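Local coordinates for protein aminoacyl-tRNA synthetase (Cryptosporidium parvum, PDB 5F9Z) that probably joins proline to its cognate tRNA at the expense of ATP, as a class II prolyl-tRNA synthetase that also binds the inhibitor halofuginone, at residues 210-215 with 226-231; 447-452 with 495-500. All coordinates share one frame; numbering follows the deposited sequence.

Interaction 1. Residues 210-215 with 226-231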
loop_
_atom_site.group_PDB
_atom_site.type_symbol
_atom_site.label_atom_id
_atom_site.label_comp_id
_atom_site.label_asym_id
_atom_site.label_seq_id
_atom_site.Cartn_x
_atom_site.Cartn_y
_atom_site.Cartn_z
ATOM N N GLY A 210 4.538 8.217 11.669
ATOM C CA GLY A 210 4.094 8.969 12.828
ATOM C C GLY A 210 3.358 8.082 13.804
ATOM O O GLY A 210 3.264 6.864 13.630
ATOM N N THR A 211 2.830 8.721 14.844
ATOM C CA THR A 211 2.090 8.049 15.900
ATOM C C THR A 211 0.640 8.513 15.885
ATOM O O THR A 211 0.364 9.710 15.757
ATOM C CB THR A 211 2.712 8.329 17.272
ATOM O OG1 THR A 211 4.094 7.948 17.261
ATOM C CG2 THR A 211 1.987 7.552 18.362
ATOM N N LYS A 212 -0.281 7.562 16.005
ATOM C CA LYS A 212 -1.691 7.903 16.106
ATOM C C LYS A 212 -1.972 8.615 17.423
ATOM O O LYS A 212 -1.317 8.372 18.440
ATOM C CB LYS A 212 -2.559 6.648 16.005
ATOM C CG LYS A 212 -2.575 6.000 14.633
ATOM C CD LYS A 212 -3.236 6.900 13.607
ATOM C CE LYS A 212 -3.353 6.200 12.265
ATOM N NZ LYS A 212 -3.928 7.088 11.221
ATOM N N SER A 213 -2.957 9.507 17.396
ATOM C CA SER A 213 -3.406 10.149 18.618
ATOM C C SER A 213 -4.110 9.131 19.515
ATOM O O SER A 213 -4.405 8.002 19.112
ATOM C CB SER A 213 -4.338 11.317 18.299
ATOM O OG SER A 213 -5.480 10.877 17.586
ATOM N N GLU A 214 -4.378 9.545 20.755
ATOM C CA GLU A 214 -5.067 8.659 21.688
ATOM C C GLU A 214 -6.476 8.341 21.206
ATOM O O GLU A 214 -6.973 7.226 21.404
ATOM C CB GLU A 214 -5.101 9.289 23.081
ATOM C CG GLU A 214 -3.730 9.532 23.689
ATOM C CD GLU A 214 -2.987 8.244 23.993
ATOM O OE1 GLU A 214 -3.645 7.197 24.164
ATOM O OE2 GLU A 214 -1.740 8.280 24.058
ATOM N N ASN A 215 -7.134 9.307 20.562
ATOM C CA ASN A 215 -8.475 9.090 20.039
ATOM C C ASN A 215 -8.478 8.253 18.766
ATOM O O ASN A 215 -9.511 7.664 18.430
ATOM C CB ASN A 215 -9.157 10.438 19.783
ATOM C CG ASN A 215 -10.582 10.290 19.288
ATOM O OD1 ASN A 215 -10.929 10.771 18.209
ATOM N ND2 ASN A 215 -11.415 9.615 20.071
ATOM N N SER A 226 1.908 4.440 12.612
ATOM C CA SER A 226 1.386 4.167 11.283
ATOM C C SER A 226 2.169 4.957 10.247
ATOM O O SER A 226 2.964 5.841 10.571
ATOM C CB SER A 226 -0.103 4.510 11.189
ATOM O OG SER A 226 -0.299 5.912 11.262
ATOM N N ILE A 227 1.933 4.610 8.986
ATOM C CA ILE A 227 2.388 5.389 7.841
ATOM C C ILE A 227 1.144 5.875 7.111
ATOM O O ILE A 227 0.277 5.071 6.746
ATOM C CB ILE A 227 3.301 4.574 6.910
ATOM C CG1 ILE A 227 2.754 3.161 6.709
ATOM C CG2 ILE A 227 4.710 4.513 7.467
ATOM C CD1 ILE A 227 3.511 2.362 5.669
ATOM N N GLU A 228 1.044 7.185 6.919
ATOM C CA GLU A 228 -0.125 7.795 6.302
ATOM C C GLU A 228 0.188 8.175 4.861
ATOM O O GLU A 228 1.172 8.874 4.597
ATOM C CB GLU A 228 -0.576 9.030 7.083
ATOM C CG GLU A 228 -0.994 8.756 8.521
ATOM C CD GLU A 228 -2.200 7.840 8.620
ATOM O OE1 GLU A 228 -2.086 6.771 9.254
ATOM O OE2 GLU A 228 -3.261 8.187 8.059
ATOM N N GLY A 229 -0.646 7.703 3.934
ATOM C CA GLY A 229 -0.591 8.131 2.556
ATOM C C GLY A 229 -1.620 9.215 2.272
ATOM O O GLY A 229 -2.411 9.606 3.127
ATOM N N PHE A 230 -1.598 9.700 1.033
ATOM C CA PHE A 230 -2.506 10.766 0.638
ATOM C C PHE A 230 -2.730 10.719 -0.866
ATOM O O PHE A 230 -1.783 10.546 -1.638
ATOM C CB PHE A 230 -1.964 12.139 1.053
ATOM C CG PHE A 230 -2.919 13.269 0.799
ATOM C CD1 PHE A 230 -4.048 13.427 1.585
ATOM C CD2 PHE A 230 -2.684 14.178 -0.218
ATOM C CE1 PHE A 230 -4.929 14.467 1.357
ATOM C CE2 PHE A 230 -3.561 15.221 -0.450
ATOM C CZ PHE A 230 -4.684 15.366 0.339
ATOM N N ILE A 231 -3.987 10.871 -1.268
ATOM C CA ILE A 231 -4.363 10.923 -2.678
ATOM C C ILE A 231 -4.804 12.348 -2.993
ATOM O O ILE A 231 -5.922 12.742 -2.630
ATOM C CB ILE A 231 -5.470 9.909 -3.006
ATOM C CG1 ILE A 231 -5.107 8.526 -2.460
ATOM C CG2 ILE A 231 -5.705 9.846 -4.508
ATOM C CD1 ILE A 231 -3.833 7.952 -3.039
#
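Lys212 lays the far half of its side chain across Ser226, its CE lying 3.2 Å from Ser226 OG, and then reaches Glu228 with its ammonium group. The chain turns at chi2 (-66°) and runs extended from there, which carries NZ past the serine to a salt bridge with Glu228 OE1 at 2.7 Å. NZ comes down on this oxygen from above the carboxylate, 59° out of its plane. Ser226 OG uses the same oxygen differently: it donates a 2.8 Å bond on the anti side, only 16° out of the plane. Glu228 OE1 thus accepts two hydrogen bonds from well-separated directions, which should limit the rotation of the carboxylate; although the group is buried, the lysine beside it would favour the ionised form. Lys212 NZ has a further acceptor in Leu477 O, so the ammonium is shared between the hairpin and strand 475-480.

Between 210-215 and 226-231 the backbones form one antiparallel hydrogen-bonded pair, Gly210 with Ser226, and the hairpin bonds on through Lys212 with Thr224 and Glu228 with Val208. Gly210 N gives to Ser226 O at 3.1 Å, and Ser226 N returns a bond to Gly210 O at 3.0 Å. Ser226 and Glu228 also touch Gln239, a residue of the nucleotide pocket. Strands 208-211 and 223-231 form a beta hairpin of the class II core, beside that pocket.

Interaction 2. Residues 447-452 with 495-500. With ZN (zinc ion), chain F.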
loop_
_atom_site.group_PDB
_atom_site.type_symbol
_atom_site.label_atom_id
_atom_site.label_comp_id
_atom_site.label_asym_id
_atom_site.label_seq_id
_atom_site.Cartn_x
_atom_site.Cartn_y
_atom_site.Cartn_z
ATOM N N VAL A 447 -7.642 14.213 23.743
ATOM C CA VAL A 447 -8.787 13.522 23.155
ATOM C C VAL A 447 -9.975 14.468 23.042
ATOM O O VAL A 447 -10.703 14.462 22.041
ATOM C CB VAL A 447 -9.138 12.268 23.978
ATOM C CG1 VAL A 447 -10.439 11.652 23.486
ATOM C CG2 VAL A 447 -8.009 11.257 23.908
ATOM N N SER A 448 -10.185 15.301 24.065
ATOM C CA SER A 448 -11.294 16.248 24.036
ATOM C C SER A 448 -11.134 17.254 22.904
ATOM O O SER A 448 -12.124 17.681 22.297
ATOM C CB SER A 448 -11.403 16.963 25.381
ATOM O OG SER A 448 -10.164 17.547 25.748
ATOM N N CYS A 449 -9.894 17.644 22.601
ATOM C CA CYS A 449 -9.670 18.607 21.528
ATOM C C CYS A 449 -9.995 17.997 20.171
ATOM O O CYS A 449 -10.675 18.620 19.347
ATOM C CB CYS A 449 -8.228 19.112 21.564
ATOM S SG CYS A 449 -7.915 20.525 20.479
ATOM N N GLU A 450 -9.528 16.769 19.921
ATOM C CA GLU A 450 -9.816 16.120 18.646
ATOM C C GLU A 450 -11.300 15.821 18.489
ATOM O O GLU A 450 -11.827 15.888 17.373
ATOM C CB GLU A 450 -9.004 14.832 18.506
ATOM C CG GLU A 450 -9.094 14.207 17.125
ATOM C CD GLU A 450 -8.111 13.073 16.927
ATOM O OE1 GLU A 450 -7.451 12.679 17.912
ATOM O OE2 GLU A 450 -7.996 12.579 15.786
ATOM N N GLU A 451 -11.986 15.486 19.584
ATOM C CA GLU A 451 -13.424 15.254 19.509
ATOM C C GLU A 451 -14.153 16.500 19.022
ATOM O O GLU A 451 -15.091 16.407 18.222
ATOM C CB GLU A 451 -13.958 14.815 20.873
ATOM N N GLU A 452 -13.728 17.677 19.487
ATOM C CA GLU A 452 -14.333 18.920 19.026
ATOM C C GLU A 452 -13.814 19.333 17.655
ATOM O O GLU A 452 -14.552 19.955 16.882
ATOM C CB GLU A 452 -14.082 20.038 20.041
ATOM C CG GLU A 452 -14.646 19.764 21.430
ATOM C CD GLU A 452 -16.163 19.838 21.484
ATOM O OE1 GLU A 452 -16.785 20.235 20.476
ATOM O OE2 GLU A 452 -16.734 19.500 22.541
ATOM N N PHE A 495 -3.698 24.938 17.797
ATOM C CA PHE A 495 -4.379 25.643 16.718
ATOM C C PHE A 495 -5.885 25.713 16.922
ATOM O O PHE A 495 -6.553 26.479 16.218
ATOM C CB PHE A 495 -4.075 24.971 15.376
ATOM C CG PHE A 495 -4.916 23.754 15.101
ATOM C CD1 PHE A 495 -4.673 22.561 15.761
ATOM C CD2 PHE A 495 -5.944 23.801 14.172
ATOM C CE1 PHE A 495 -5.442 21.443 15.507
ATOM C CE2 PHE A 495 -6.716 22.685 13.915
ATOM C CZ PHE A 495 -6.464 21.505 14.582
ATOM N N PHE A 496 -6.432 24.947 17.865
ATOM C CA PHE A 496 -7.871 24.866 18.074
ATOM C C PHE A 496 -8.291 25.324 19.462
ATOM O O PHE A 496 -9.153 26.202 19.583
ATOM C CB PHE A 496 -8.349 23.426 17.824
ATOM C CG PHE A 496 -9.841 23.278 17.787
ATOM C CD1 PHE A 496 -10.553 23.614 16.648
ATOM C CD2 PHE A 496 -10.532 22.793 18.886
ATOM C CE1 PHE A 496 -11.928 23.477 16.607
ATOM C CE2 PHE A 496 -11.906 22.653 18.850
ATOM C CZ PHE A 496 -12.605 22.995 17.709
ATOM N N CYS A 497 -7.706 24.760 20.516
ATOM C CA CYS A 497 -8.075 25.099 21.880
ATOM C C CYS A 497 -7.006 25.991 22.510
ATOM O O CYS A 497 -6.003 26.346 21.888
ATOM C CB CYS A 497 -8.292 23.833 22.709
ATOM S SG CYS A 497 -6.773 23.052 23.280
ATOM N N ASP A 498 -7.232 26.351 23.772
ATOM C CA ASP A 498 -6.365 27.277 24.490
ATOM C C ASP A 498 -5.181 26.597 25.164
ATOM O O ASP A 498 -4.405 27.277 25.844
ATOM C CB ASP A 498 -7.176 28.047 25.540
ATOM N N LYS A 499 -5.017 25.288 24.998
ATOM C CA LYS A 499 -3.910 24.593 25.631
ATOM C C LYS A 499 -2.623 24.792 24.834
ATOM O O LYS A 499 -2.637 25.131 23.647
ATOM C CB LYS A 499 -4.215 23.101 25.768
ATOM N N LEU A 500 -1.498 24.577 25.511
ATOM C CA LEU A 500 -0.202 24.696 24.859
ATOM C C LEU A 500 0.020 23.534 23.900
ATOM O O LEU A 500 -0.304 22.382 24.206
ATOM C CB LEU A 500 0.916 24.739 25.902
HETATM ZN ZN ZN F . -6.060 21.449 21.551
#
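A four-cysteine zinc site in the C-terminal domain of prolyl-tRNA synthetase joins the start of helix 447-458 to the loop that precedes strand 503-508. Cys449 on the helix binds the zinc ion through SG at 2.3 Å, and Cys497 on the loop does so through SG at 2.5 Å. Cys449 SG and Cys497 SG stand 3.9 Å apart, as neighbouring ligands of one metal, and Cys444 and Cys494 complete the set; Cys494 and Cys497 make up a CxxC pair.

The cysteines reach the metal by different rotations. In Cys449 the sulfur extends anti to the backbone N (chi1 -169°), whereas in Cys497 it sits between the backbone N and the carbonyl carbon (chi1 79°). Cys497 SG also accepts a hydrogen bond from Lys499 N at 3.3 Å, nearly straight at 163°. Such an N-H...S bond, made by the chain just after the ligand, would be expected to draw off some of the thiolate's negative charge and to steady its place on the metal.

Phe496 extends the contact along the helix, beside the metal. Its CD2 lies 3.8 Å from Cys449 SG, an oblique sulfur-aromatic approach, while its CE2 packs 3.6 Å from Glu452 CB, nearly one helical turn further on. The carboxylate of Glu452 leads away, so the ring meets the CB and the backbone carbonyl of Glu452 instead, with Phe496 CZ 3.7 Å from Glu452 O. Phe496 also touches Ile453 and Glu456 of the same helix and meets Phe426 edge-to-face, and Phe495 packs against Phe507 of strand 503-508 and Pro442 of strand 438-443.

The two contacts are centred 18 Å apart and meet directly through the loop after strand 208-211. Ser213 OG of interaction 1 lies 2.7 Å from Glu450 OE1 of interaction 2, a probable hydrogen bond, and Glu214 CB packs 3.6 Å from Val447 CG2. Ser476 ties in both sides, since its hydroxyl is bonded to Ser213 and to the other carboxylate oxygen of Glu450. The helix that supplies Cys449 to the zinc ion therefore rests on the loop of the catalytic-core hairpin. Interaction 1 is the one near the active site: the side chain of Ser226 lies about 6 Å from the bound ATP analogue and about 9 Å from halofuginone.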